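PDB 3NT8: ancylostoma secreted protein 1 from Necator americanus, which is a secreted two-CAP-domain protein of hookworm, associated with the transition of infective larvae to parasitism, whose molecular activity is not established. Local coordinates for residues Arg238-Ser243 against Lys320-Ala325; Ser243-Phe248 against Leu272-Asp277; Gln327-Glu332 against Cys385-Gly390. All blocks are in the same frame, centred on the assembly; numbering follows the deposited sequence.

Contact 1: residues Arg238-Ser243 against Lys320-Ala325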
ATOM      1  N   ARG A 238      10.095  11.056   0.674  1.00 22.02           N
ATOM      2  CA  ARG A 238      11.480  10.648   0.827  1.00 22.47           C
ATOM      3  C   ARG A 238      11.600   9.775   2.055  1.00 23.29           C
ATOM      4  O   ARG A 238      12.166   8.673   1.991  1.00 23.35           O
ATOM      5  CB  ARG A 238      12.416  11.851   0.945  1.00 21.72           C
ATOM      6  CG  ARG A 238      12.436  12.787  -0.295  1.00 21.16           C
ATOM      7  CD  ARG A 238      13.390  13.993  -0.167  1.00 18.04           C
ATOM      8  NE  ARG A 238      13.470  14.709  -1.439  1.00 19.43           N
ATOM      9  CZ  ARG A 238      12.992  15.931  -1.665  1.00 17.51           C
ATOM     10  NH1 ARG A 238      12.410  16.619  -0.689  1.00 21.20           N
ATOM     11  NH2 ARG A 238      13.098  16.471  -2.871  1.00 12.81           N
ATOM     12  N   ASP A 239      11.108  10.273   3.188  1.00 24.35           N
ATOM     13  CA  ASP A 239      11.210   9.526   4.460  1.00 23.75           C
ATOM     14  C   ASP A 239      10.414   8.212   4.437  1.00 23.01           C
ATOM     15  O   ASP A 239      10.766   7.269   5.117  1.00 22.50           O
ATOM     16  CB  ASP A 239      10.744  10.357   5.633  1.00 24.30           C
ATOM     17  CG  ASP A 239      11.572  11.604   5.848  1.00 29.29           C
ATOM     18  OD1 ASP A 239      12.810  11.590   5.587  1.00 32.87           O
ATOM     19  OD2 ASP A 239      10.971  12.598   6.320  1.00 29.06           O
ATOM     20  N   THR A 240       9.327   8.164   3.686  1.00 21.80           N
ATOM     21  CA  THR A 240       8.667   6.920   3.509  1.00 22.03           C
ATOM     22  C   THR A 240       9.567   5.868   2.840  1.00 21.89           C
ATOM     23  O   THR A 240       9.797   4.789   3.407  1.00 22.48           O
ATOM     24  CB  THR A 240       7.353   7.090   2.794  1.00 22.16           C
ATOM     25  OG1 THR A 240       6.557   7.993   3.559  1.00 23.60           O
ATOM     26  CG2 THR A 240       6.620   5.780   2.748  1.00 22.33           C
ATOM     27  N   PHE A 241      10.092   6.168   1.657  1.00 20.66           N
ATOM     28  CA  PHE A 241      11.003   5.230   0.984  1.00 19.70           C
ATOM     29  C   PHE A 241      12.158   4.836   1.864  1.00 19.57           C
ATOM     30  O   PHE A 241      12.503   3.648   1.898  1.00 19.76           O
ATOM     31  CB  PHE A 241      11.563   5.788  -0.324  1.00 19.21           C
ATOM     32  CG  PHE A 241      10.610   5.695  -1.512  1.00 17.77           C
ATOM     33  CD1 PHE A 241      10.277   4.465  -2.061  1.00 22.23           C
ATOM     34  CD2 PHE A 241      10.120   6.847  -2.125  1.00 20.75           C
ATOM     35  CE1 PHE A 241       9.414   4.356  -3.186  1.00 13.72           C
ATOM     36  CE2 PHE A 241       9.259   6.760  -3.239  1.00 17.98           C
ATOM     37  CZ  PHE A 241       8.928   5.527  -3.767  1.00 17.20           C
ATOM     38  N   LEU A 242      12.760   5.818   2.556  1.00 19.47           N
ATOM     39  CA  LEU A 242      14.002   5.624   3.251  1.00 19.76           C
ATOM     40  C   LEU A 242      13.794   4.749   4.469  1.00 19.76           C
ATOM     41  O   LEU A 242      14.585   3.827   4.685  1.00 20.51           O
ATOM     42  CB  LEU A 242      14.694   6.958   3.571  1.00 19.74           C
ATOM     43  CG  LEU A 242      16.075   6.936   4.227  1.00 20.79           C
ATOM     44  CD1 LEU A 242      17.122   6.354   3.315  1.00 20.28           C
ATOM     45  CD2 LEU A 242      16.519   8.344   4.737  1.00 18.65           C
ATOM     46  N   SER A 243      12.738   5.032   5.244  1.00 20.17           N
ATOM     47  CA  SER A 243      12.406   4.272   6.439  1.00 20.36           C
ATOM     48  C   SER A 243      11.946   2.860   6.085  1.00 20.42           C
ATOM     49  O   SER A 243      12.364   1.921   6.751  1.00 22.13           O
ATOM     50  CB  SER A 243      11.325   4.945   7.277  1.00 19.93           C
ATOM     51  OG  SER A 243      10.139   5.055   6.497  1.00 22.11           O
ATOM     52  N   LYS A 320       1.433   6.622   0.033  1.00 24.53           N
ATOM     53  CA  LYS A 320       0.806   5.335  -0.170  1.00 23.09           C
ATOM     54  C   LYS A 320       1.511   4.588  -1.321  1.00 21.97           C
ATOM     55  O   LYS A 320       1.788   3.399  -1.231  1.00 19.74           O
ATOM     56  CB  LYS A 320      -0.730   5.471  -0.461  1.00 22.60           C
ATOM     57  CG  LYS A 320      -1.572   5.642   0.811  1.00 25.85           C
ATOM     58  CD  LYS A 320      -3.094   5.651   0.590  1.00 25.99           C
ATOM     59  CE  LYS A 320      -3.816   6.112   1.859  1.00 27.59           C
ATOM     60  NZ  LYS A 320      -3.738   7.605   2.096  1.00 29.74           N
ATOM     61  N   ALA A 321       1.762   5.288  -2.422  1.00 21.21           N
ATOM     62  CA  ALA A 321       2.459   4.657  -3.557  1.00 20.82           C
ATOM     63  C   ALA A 321       3.903   4.286  -3.165  1.00 18.90           C
ATOM     64  O   ALA A 321       4.384   3.287  -3.595  1.00 17.47           O
ATOM     65  CB  ALA A 321       2.448   5.536  -4.738  1.00 20.96           C
ATOM     66  N   ALA A 322       4.541   5.038  -2.286  1.00 19.91           N
ATOM     67  CA  ALA A 322       5.935   4.755  -1.915  1.00 21.55           C
ATOM     68  C   ALA A 322       5.983   3.466  -1.037  1.00 22.54           C
ATOM     69  O   ALA A 322       6.857   2.643  -1.221  1.00 21.58           O
ATOM     70  CB  ALA A 322       6.553   5.939  -1.194  1.00 21.99           C
ATOM     71  N   LYS A 323       4.960   3.266  -0.185  1.00 23.05           N
ATOM     72  CA  LYS A 323       4.970   2.211   0.805  1.00 24.26           C
ATOM     73  C   LYS A 323       4.590   0.923   0.063  1.00 24.61           C
ATOM     74  O   LYS A 323       5.219  -0.156   0.257  1.00 24.94           O
ATOM     75  CB  LYS A 323       4.007   2.533   2.006  1.00 24.95           C
ATOM     76  CG  LYS A 323       4.275   1.726   3.308  1.00 28.90           C
ATOM     77  CD  LYS A 323       3.146   1.772   4.348  1.00 37.03           C
ATOM     78  CE  LYS A 323       3.380   0.755   5.498  1.00 40.26           C
ATOM     79  NZ  LYS A 323       4.763   0.825   6.174  1.00 41.09           N
ATOM     80  N   GLN A 324       3.565   1.028  -0.782  1.00 22.06           N
ATOM     81  CA  GLN A 324       3.135  -0.102  -1.567  1.00 21.40           C
ATOM     82  C   GLN A 324       4.262  -0.611  -2.531  1.00 20.32           C
ATOM     83  O   GLN A 324       4.397  -1.802  -2.753  1.00 21.38           O
ATOM     84  CB  GLN A 324       1.896   0.264  -2.368  1.00 19.55           C
ATOM     85  CG  GLN A 324       1.145  -0.903  -2.898  1.00 21.99           C
ATOM     86  CD  GLN A 324      -0.018  -0.487  -3.839  1.00 26.83           C
ATOM     87  OE1 GLN A 324       0.089  -0.594  -5.095  1.00 24.76           O
ATOM     88  NE2 GLN A 324      -1.133  -0.027  -3.236  1.00 25.09           N
ATOM     89  N   ALA A 325       4.994   0.292  -3.145  1.00 18.75           N
ATOM     90  CA  ALA A 325       6.012  -0.076  -4.144  1.00 17.20           C
ATOM     91  C   ALA A 325       7.102  -0.789  -3.416  1.00 15.50           C
ATOM     92  O   ALA A 325       7.530  -1.836  -3.852  1.00 17.15           O
ATOM     93  CB  ALA A 325       6.587   1.170  -4.874  1.00 16.90           C
TER
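The methyl of Ala322 sits on one face of the Phe241 ring, and this CH-pi contact is the main one between residues 238-243 of helix 235-253 and residues 320-325 of helix 318-330. Ala322 CB stands 3.5 Å from the centroid of the Phe241 ring, 15° off the normal and shifted toward the rim, so that CE2 and CZ of Phe241 are the ring atoms it meets first. CE1 and CZ also come close to Ala322 CA. Phe241 leaves its helix with CG anti to the carbonyl carbon (chi1 -80°); the ring reaches the neighbouring helix and also touches Leu370, Cys372 and Val374 of strand 369-376. Thr240 supplies the second point of contact: its CG2 lies 3.9 Å from Ala322 CB and 4.2 Å from Lys323 CB. With that methyl anti to the backbone N, OG1 is turned beside the N, within hydrogen-bonding distance of both Ser236 O and Asn319 OD1. Over these two segments the axes run nearly parallel, 14° apart and 8.8 Å from each other at their closest. Between them the adhesion is therefore apolar, a methyl-on-ring and methyl-on-methyl fit, with the polar tie displaced to Asn319.

Contact 2: residues Ser243-Phe248 against Leu272-Asp277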
ATOM      1  N   SER A 243      12.738   5.032   5.244  1.00 20.17           N
ATOM      2  CA  SER A 243      12.406   4.272   6.439  1.00 20.36           C
ATOM      3  C   SER A 243      11.946   2.860   6.085  1.00 20.42           C
ATOM      4  O   SER A 243      12.364   1.921   6.751  1.00 22.13           O
ATOM      5  CB  SER A 243      11.325   4.945   7.277  1.00 19.93           C
ATOM      6  OG  SER A 243      10.139   5.055   6.497  1.00 22.11           O
ATOM      7  N   VAL A 244      11.077   2.719   5.075  1.00 19.61           N
ATOM      8  CA  VAL A 244      10.648   1.383   4.642  1.00 19.12           C
ATOM      9  C   VAL A 244      11.828   0.544   4.142  1.00 18.53           C
ATOM     10  O   VAL A 244      11.940  -0.634   4.471  1.00 19.98           O
ATOM     11  CB  VAL A 244       9.492   1.402   3.623  1.00 19.81           C
ATOM     12  CG1 VAL A 244       9.136  -0.049   3.205  1.00 17.03           C
ATOM     13  CG2 VAL A 244       8.242   2.073   4.223  1.00 15.22           C
ATOM     14  N   HIS A 245      12.741   1.149   3.399  1.00 18.40           N
ATOM     15  CA  HIS A 245      13.976   0.440   3.013  1.00 17.80           C
ATOM     16  C   HIS A 245      14.794  -0.016   4.171  1.00 17.24           C
ATOM     17  O   HIS A 245      15.116  -1.221   4.287  1.00 18.49           O
ATOM     18  CB  HIS A 245      14.833   1.216   2.030  1.00 17.98           C
ATOM     19  CG  HIS A 245      14.333   1.106   0.610  1.00 19.98           C
ATOM     20  ND1 HIS A 245      13.100   1.600   0.204  1.00 17.48           N
ATOM     21  CD2 HIS A 245      14.896   0.553  -0.493  1.00 21.14           C
ATOM     22  CE1 HIS A 245      12.931   1.354  -1.082  1.00 16.52           C
ATOM     23  NE2 HIS A 245      13.998   0.706  -1.526  1.00 22.65           N
ATOM     24  N   ASN A 246      15.139   0.927   5.026  1.00 16.72           N
ATOM     25  CA  ASN A 246      16.001   0.647   6.158  1.00 17.01           C
ATOM     26  C   ASN A 246      15.466  -0.319   7.158  1.00 16.53           C
ATOM     27  O   ASN A 246      16.243  -1.080   7.693  1.00 16.45           O
ATOM     28  CB  ASN A 246      16.497   1.926   6.845  1.00 17.07           C
ATOM     29  CG  ASN A 246      17.744   2.501   6.156  1.00 18.14           C
ATOM     30  OD1 ASN A 246      18.592   1.739   5.768  1.00 17.54           O
ATOM     31  ND2 ASN A 246      17.852   3.843   6.016  1.00 20.55           N
ATOM     32  N   GLU A 247      14.148  -0.264   7.406  1.00 16.78           N
ATOM     33  CA  GLU A 247      13.524  -1.137   8.319  1.00 18.50           C
ATOM     34  C   GLU A 247      13.506  -2.592   7.822  1.00 18.35           C
ATOM     35  O   GLU A 247      13.606  -3.525   8.609  1.00 17.37           O
ATOM     36  CB  GLU A 247      12.108  -0.655   8.613  1.00 20.04           C
ATOM     37  CG  GLU A 247      12.089   0.544   9.506  1.00 24.46           C
ATOM     38  CD  GLU A 247      10.733   0.847  10.108  1.00 31.90           C
ATOM     39  OE1 GLU A 247       9.721   0.182   9.769  1.00 38.89           O
ATOM     40  OE2 GLU A 247      10.684   1.770  10.940  1.00 35.34           O
ATOM     41  N   PHE A 248      13.352  -2.760   6.516  1.00 17.63           N
ATOM     42  CA  PHE A 248      13.470  -4.053   5.914  1.00 17.44           C
ATOM     43  C   PHE A 248      14.927  -4.551   5.928  1.00 17.52           C
ATOM     44  O   PHE A 248      15.171  -5.732   6.228  1.00 17.43           O
ATOM     45  CB  PHE A 248      12.917  -4.025   4.500  1.00 17.35           C
ATOM     46  CG  PHE A 248      11.404  -4.168   4.378  1.00 14.13           C
ATOM     47  CD1 PHE A 248      10.705  -5.100   5.131  1.00 16.97           C
ATOM     48  CD2 PHE A 248      10.703  -3.448   3.379  1.00 12.44           C
ATOM     49  CE1 PHE A 248       9.284  -5.317   4.993  1.00 14.44           C
ATOM     50  CE2 PHE A 248       9.280  -3.645   3.232  1.00 16.90           C
ATOM     51  CZ  PHE A 248       8.591  -4.624   4.052  1.00 14.42           C
ATOM     52  N   LEU A 272      24.733  -2.118   5.176  1.00 21.93           N
ATOM     53  CA  LEU A 272      24.873  -0.680   5.349  1.00 22.02           C
ATOM     54  C   LEU A 272      23.512   0.036   5.470  1.00 22.23           C
ATOM     55  O   LEU A 272      22.496  -0.358   4.850  1.00 20.19           O
ATOM     56  CB  LEU A 272      25.630  -0.126   4.150  1.00 23.46           C
ATOM     57  CG  LEU A 272      27.092  -0.559   4.041  1.00 24.45           C
ATOM     58  CD1 LEU A 272      27.513  -0.252   2.598  1.00 26.14           C
ATOM     59  CD2 LEU A 272      27.949   0.182   5.042  1.00 20.83           C
ATOM     60  N   LYS A 273      23.493   1.078   6.284  1.00 21.48           N
ATOM     61  CA  LYS A 273      22.287   1.873   6.460  1.00 22.39           C
ATOM     62  C   LYS A 273      22.192   2.814   5.283  1.00 21.81           C
ATOM     63  O   LYS A 273      23.149   3.495   4.980  1.00 22.00           O
ATOM     64  CB  LYS A 273      22.355   2.697   7.769  1.00 22.25           C
ATOM     65  CG  LYS A 273      21.032   3.434   8.108  1.00 21.57           C
ATOM     66  CD  LYS A 273      21.088   4.048   9.538  1.00 28.40           C
ATOM     67  CE  LYS A 273      19.719   4.518   9.998  1.00 28.74           C
ATOM     68  NZ  LYS A 273      19.873   5.354  11.210  1.00 36.07           N
ATOM     69  N   MET A 274      21.039   2.861   4.629  1.00 21.78           N
ATOM     70  CA  MET A 274      20.868   3.770   3.486  1.00 22.28           C
ATOM     71  C   MET A 274      20.684   5.214   3.910  1.00 22.33           C
ATOM     72  O   MET A 274      20.045   5.510   4.911  1.00 23.20           O
ATOM     73  CB  MET A 274      19.668   3.362   2.603  1.00 22.56           C
ATOM     74  CG  MET A 274      19.905   2.150   1.733  1.00 20.55           C
ATOM     75  SD  MET A 274      18.403   1.528   0.983  1.00 22.19           S
ATOM     76  CE  MET A 274      19.164   0.441  -0.221  1.00 23.21           C
ATOM     77  N   VAL A 275      21.222   6.101   3.095  1.00 22.91           N
ATOM     78  CA  VAL A 275      20.969   7.522   3.239  1.00 24.20           C
ATOM     79  C   VAL A 275      20.271   8.022   1.952  1.00 24.21           C
ATOM     80  O   VAL A 275      20.573   7.513   0.854  1.00 24.22           O
ATOM     81  CB  VAL A 275      22.291   8.337   3.520  1.00 25.01           C
ATOM     82  CG1 VAL A 275      22.850   8.031   4.896  1.00 26.43           C
ATOM     83  CG2 VAL A 275      23.345   8.056   2.523  1.00 24.70           C
ATOM     84  N   TYR A 276      19.367   8.986   2.103  1.00 21.82           N
ATOM     85  CA  TYR A 276      18.738   9.653   0.998  1.00 22.30           C
ATOM     86  C   TYR A 276      19.701  10.600   0.234  1.00 22.27           C
ATOM     87  O   TYR A 276      20.465  11.343   0.841  1.00 22.45           O
ATOM     88  CB  TYR A 276      17.473  10.386   1.466  1.00 20.86           C
ATOM     89  CG  TYR A 276      16.460  10.446   0.349  1.00 22.54           C
ATOM     90  CD1 TYR A 276      15.618   9.380   0.100  1.00 23.72           C
ATOM     91  CD2 TYR A 276      16.397  11.548  -0.520  1.00 20.52           C
ATOM     92  CE1 TYR A 276      14.742   9.410  -0.965  1.00 22.87           C
ATOM     93  CE2 TYR A 276      15.525  11.576  -1.531  1.00 18.16           C
ATOM     94  CZ  TYR A 276      14.684  10.521  -1.752  1.00 19.93           C
ATOM     95  OH  TYR A 276      13.807  10.557  -2.824  1.00 23.24           O
ATOM     96  N   ASP A 277      19.679  10.568  -1.094  1.00 22.63           N
ATOM     97  CA  ASP A 277      20.661  11.290  -1.885  1.00 22.19           C
ATOM     98  C   ASP A 277      19.960  12.053  -2.978  1.00 23.94           C
ATOM     99  O   ASP A 277      19.281  11.464  -3.865  1.00 25.20           O
ATOM    100  CB  ASP A 277      21.701  10.324  -2.453  1.00 21.63           C
ATOM    101  CG  ASP A 277      22.798  11.028  -3.211  1.00 20.11           C
ATOM    102  OD1 ASP A 277      23.914  11.086  -2.702  1.00 26.31           O
ATOM    103  OD2 ASP A 277      22.573  11.542  -4.312  1.00 20.53           O
TER
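Asn246 reaches from helix 235-253 to the backbone of Met274, in the segment that leads into strand 275-276. Its CB points at that segment, and Asn246 CG follows, coming within 3.6 Å of Met274 N and packing against CG of Lys273, whose side chain crosses it at about a right angle. At the tip the amide splits its work. Asn246 OD1 takes the N-H of Met274 at 2.9 Å from Met274 N, in the carbonyl plane and on a lone pair, with an N-H...O angle of 159°. Asn246 ND2 gives a hydrogen to Met274 O at 3.0 Å, and that oxygen lies almost in the plane of the amide, 2° out. With both ends engaged by one residue, the amide is held against rotation, and the buried N-H and C=O of Met274 are both satisfied.

One residue earlier on the helix, His245 meets the side chain of the same methionine. Met274 SD is 3.7 Å from His245 CB and 4.8 Å from the centroid of the His245 imidazole, which it approaches obliquely. The ring's nitrogens are engaged by other partners, ND1 by Phe241 O and NE2 by Tyr387. A side-chain amide pairing with both the N-H and the C=O of one residue imitates the pairing of an antiparallel strand, and here it fastens a helix of the second CAP domain to the loop that leads into edge strand 275-276 of its alpha-beta-alpha sandwich.

Contact 3: residues Gln327-Glu332 against Cys385-Gly390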
ATOM      1  N   GLN A 327       7.045  -2.416  -0.672  1.00 15.05           N
ATOM      2  CA  GLN A 327       6.656  -3.700  -0.086  1.00 16.33           C
ATOM      3  C   GLN A 327       6.518  -4.746  -1.183  1.00 17.34           C
ATOM      4  O   GLN A 327       6.862  -5.892  -0.958  1.00 17.81           O
ATOM      5  CB  GLN A 327       5.331  -3.577   0.716  1.00 16.08           C
ATOM      6  CG  GLN A 327       5.510  -2.769   2.072  1.00 14.22           C
ATOM      7  CD  GLN A 327       4.137  -2.364   2.673  1.00 22.64           C
ATOM      8  OE1 GLN A 327       3.160  -2.157   1.941  1.00 21.20           O
ATOM      9  NE2 GLN A 327       4.061  -2.286   3.983  1.00 23.08           N
ATOM     10  N   LEU A 328       5.958  -4.352  -2.335  1.00 17.35           N
ATOM     11  CA  LEU A 328       5.801  -5.276  -3.487  1.00 18.27           C
ATOM     12  C   LEU A 328       7.182  -5.716  -3.974  1.00 17.13           C
ATOM     13  O   LEU A 328       7.376  -6.905  -4.296  1.00 19.10           O
ATOM     14  CB  LEU A 328       4.996  -4.650  -4.639  1.00 17.03           C
ATOM     15  CG  LEU A 328       3.469  -4.630  -4.411  1.00 22.19           C
ATOM     16  CD1 LEU A 328       2.621  -3.706  -5.406  1.00 22.14           C
ATOM     17  CD2 LEU A 328       2.843  -6.070  -4.305  1.00 25.18           C
ATOM     18  N   TRP A 329       8.123  -4.797  -4.027  1.00 15.38           N
ATOM     19  CA  TRP A 329       9.514  -5.193  -4.354  1.00 14.55           C
ATOM     20  C   TRP A 329      10.094  -6.173  -3.325  1.00 14.71           C
ATOM     21  O   TRP A 329      10.676  -7.206  -3.737  1.00 13.81           O
ATOM     22  CB  TRP A 329      10.416  -4.015  -4.443  1.00 14.45           C
ATOM     23  CG  TRP A 329      10.046  -3.033  -5.493  1.00 14.90           C
ATOM     24  CD1 TRP A 329       9.406  -3.286  -6.650  1.00  7.81           C
ATOM     25  CD2 TRP A 329      10.351  -1.615  -5.488  1.00 10.75           C
ATOM     26  NE1 TRP A 329       9.257  -2.100  -7.359  1.00  9.79           N
ATOM     27  CE2 TRP A 329       9.815  -1.072  -6.658  1.00  8.27           C
ATOM     28  CE3 TRP A 329      11.000  -0.761  -4.593  1.00  8.21           C
ATOM     29  CZ2 TRP A 329       9.910   0.293  -6.965  1.00 11.04           C
ATOM     30  CZ3 TRP A 329      11.035   0.622  -4.894  1.00  6.63           C
ATOM     31  CH2 TRP A 329      10.505   1.112  -6.049  1.00  7.33           C
ATOM     32  N   TRP A 330       9.935  -5.849  -2.018  1.00 13.56           N
ATOM     33  CA  TRP A 330      10.455  -6.651  -0.920  1.00 15.15           C
ATOM     34  C   TRP A 330       9.843  -8.047  -0.816  1.00 15.06           C
ATOM     35  O   TRP A 330      10.568  -9.017  -0.501  1.00 14.84           O
ATOM     36  CB  TRP A 330      10.334  -5.909   0.430  1.00 14.26           C
ATOM     37  CG  TRP A 330      11.142  -6.561   1.524  1.00 15.09           C
ATOM     38  CD1 TRP A 330      10.687  -7.449   2.472  1.00 17.88           C
ATOM     39  CD2 TRP A 330      12.571  -6.431   1.770  1.00 17.40           C
ATOM     40  NE1 TRP A 330      11.733  -7.856   3.294  1.00 15.25           N
ATOM     41  CE2 TRP A 330      12.884  -7.226   2.892  1.00 16.37           C
ATOM     42  CE3 TRP A 330      13.601  -5.694   1.164  1.00 17.80           C
ATOM     43  CZ2 TRP A 330      14.183  -7.322   3.396  1.00 15.19           C
ATOM     44  CZ3 TRP A 330      14.875  -5.791   1.671  1.00 12.20           C
ATOM     45  CH2 TRP A 330      15.156  -6.588   2.769  1.00 14.57           C
ATOM     46  N   ASN A 331       8.525  -8.137  -1.100  1.00 14.49           N
ATOM     47  CA  ASN A 331       7.777  -9.380  -0.993  1.00 15.35           C
ATOM     48  C   ASN A 331       8.308 -10.534  -1.791  1.00 13.56           C
ATOM     49  O   ASN A 331       7.978 -11.664  -1.517  1.00 14.76           O
ATOM     50  CB  ASN A 331       6.239  -9.174  -1.165  1.00 15.84           C
ATOM     51  CG  ASN A 331       5.621  -8.489   0.050  1.00 22.27           C
ATOM     52  OD1 ASN A 331       6.228  -8.494   1.148  1.00 23.29           O
ATOM     53  ND2 ASN A 331       4.431  -7.841  -0.139  1.00 19.54           N
ATOM     54  N   GLU A 332       9.143 -10.249  -2.786  1.00 13.09           N
ATOM     55  CA  GLU A 332       9.762 -11.296  -3.585  1.00 12.36           C
ATOM     56  C   GLU A 332      10.437 -12.408  -2.778  1.00 11.92           C
ATOM     57  O   GLU A 332      10.430 -13.589  -3.145  1.00 10.82           O
ATOM     58  CB  GLU A 332      10.678 -10.666  -4.621  1.00 12.03           C
ATOM     59  CG  GLU A 332       9.888  -9.718  -5.581  1.00 14.39           C
ATOM     60  CD  GLU A 332      10.739  -9.053  -6.647  1.00 19.94           C
ATOM     61  OE1 GLU A 332      11.968  -8.781  -6.459  1.00 21.93           O
ATOM     62  OE2 GLU A 332      10.159  -8.746  -7.707  1.00 20.32           O
ATOM     63  N   CYS A 385      12.701   3.963  -8.012  1.00 17.37           N
ATOM     64  CA  CYS A 385      13.800   4.197  -7.078  1.00 17.50           C
ATOM     65  C   CYS A 385      15.153   3.770  -7.675  1.00 16.60           C
ATOM     66  O   CYS A 385      15.277   2.731  -8.320  1.00 16.74           O
ATOM     67  CB  CYS A 385      13.615   3.387  -5.797  1.00 19.01           C
ATOM     68  SG  CYS A 385      12.326   3.996  -4.694  1.00 20.10           S
ATOM     69  N   GLN A 386      16.185   4.526  -7.347  1.00 14.76           N
ATOM     70  CA  GLN A 386      17.535   4.260  -7.879  1.00 14.99           C
ATOM     71  C   GLN A 386      18.500   4.122  -6.722  1.00 14.30           C
ATOM     72  O   GLN A 386      18.293   4.662  -5.659  1.00 14.19           O
ATOM     73  CB  GLN A 386      18.001   5.350  -8.874  1.00 15.27           C
ATOM     74  CG  GLN A 386      17.310   5.279 -10.252  1.00 16.27           C
ATOM     75  CD  GLN A 386      17.855   6.304 -11.248  1.00 16.96           C
ATOM     76  OE1 GLN A 386      18.834   7.016 -10.983  1.00 13.48           O
ATOM     77  NE2 GLN A 386      17.222   6.361 -12.417  1.00 18.95           N
ATOM     78  N   TYR A 387      19.570   3.420  -6.952  1.00 13.77           N
ATOM     79  CA  TYR A 387      20.333   2.762  -5.896  1.00 14.58           C
ATOM     80  C   TYR A 387      21.801   2.860  -6.184  1.00 15.99           C
ATOM     81  O   TYR A 387      22.271   2.345  -7.210  1.00 18.56           O
ATOM     82  CB  TYR A 387      19.914   1.297  -5.800  1.00 11.42           C
ATOM     83  CG  TYR A 387      18.436   1.068  -5.365  1.00 14.91           C
ATOM     84  CD1 TYR A 387      18.087   0.865  -4.007  1.00 10.47           C
ATOM     85  CD2 TYR A 387      17.406   0.956  -6.310  1.00 12.08           C
ATOM     86  CE1 TYR A 387      16.806   0.638  -3.636  1.00  8.90           C
ATOM     87  CE2 TYR A 387      16.107   0.682  -5.937  1.00 11.04           C
ATOM     88  CZ  TYR A 387      15.813   0.565  -4.590  1.00 10.40           C
ATOM     89  OH  TYR A 387      14.523   0.346  -4.197  1.00 15.59           O
ATOM     90  N   GLY A 388      22.550   3.502  -5.294  1.00 17.10           N
ATOM     91  CA  GLY A 388      23.975   3.687  -5.493  1.00 19.22           C
ATOM     92  C   GLY A 388      24.796   3.154  -4.327  1.00 21.23           C
ATOM     93  O   GLY A 388      24.411   3.320  -3.177  1.00 22.50           O
ATOM     94  N   PRO A 389      25.893   2.434  -4.616  1.00 22.65           N
ATOM     95  CA  PRO A 389      26.309   2.117  -5.980  1.00 24.06           C
ATOM     96  C   PRO A 389      25.505   0.999  -6.746  1.00 24.82           C
ATOM     97  O   PRO A 389      25.573   0.876  -7.979  1.00 27.02           O
ATOM     98  CB  PRO A 389      27.787   1.755  -5.808  1.00 24.71           C
ATOM     99  CG  PRO A 389      27.913   1.274  -4.387  1.00 23.17           C
ATOM    100  CD  PRO A 389      26.786   1.825  -3.608  1.00 22.01           C
ATOM    101  N   GLY A 390      24.690   0.205  -6.129  1.00 23.73           N
ATOM    102  CA  GLY A 390      23.899  -0.569  -7.111  1.00 23.71           C
ATOM    103  C   GLY A 390      24.417  -1.998  -7.154  1.00 22.32           C
ATOM    104  O   GLY A 390      25.631  -2.224  -7.254  1.00 22.37           O
TER
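Tyr387 OH is the gathering point: His245 NE2 and Asn307 ND2 are both hydrogen-bonded to it, the first from helix 235-253 and the second from the edge strand 305-311. The hydroxyl belongs to strand 381-388, in the central sheet of the second CAP domain's alpha-beta-alpha sandwich, and helix 318-330 lays Trp329 beside it. Tyr387 OH is 3.6 Å from Trp329 CZ3 and 3.7 Å from Trp329 CE3, in an oblique approach, so the indole adds apolar cover to a buried hydroxyl whose position is held by two polar partners.

Two residues back along the strand, Cys385 meets the same benzo end of the indole. Alternate strand residues point to the same side, which is why Cys385 and Tyr387 both turn toward the helix while Gln386 between them does not. Cys385 is half of the disulfide with Cys372 of strand 369-376, so the sulfur that meets the ring is pinned to the adjoining strand. At the other end of the tryptophan, NE1 is hydrogen-bonded to Ile308 O, which limits how the indole can turn, and Met362 of helix 357-363 also packs against the residue. With chi1 -61° and chi2 -29°, the six-membered ring of Trp329 is directed at strand 381-388. Cys385 SG makes a sulfur-aromatic contact at the edge of that ring, near its plane and 84° off its normal, 3.6 Å from Trp329 CZ3 and 3.7 Å from Trp329 CH2.

All three contacts belong to the second of the two CAP domains, with centres only 10 to 11 Å apart. Helix 235-253 serves contacts 1 and 2 in succession, sharing Ser243, and helix 318-330 serves contacts 1 and 3. Along the chain contact 2 is nested inside the loop that contact 1 closes, and contact 3 opens only after contact 1 has closed. They meet directly: Phe241 CE1 packs on Cys385 SG between contacts 1 and 3, while His245 and Tyr387 join contacts 2 and 3. The two helices thus pack on each other and on the sheet holding strands 275-276 and 381-388, so the three contacts adjoin one another beside that sheet.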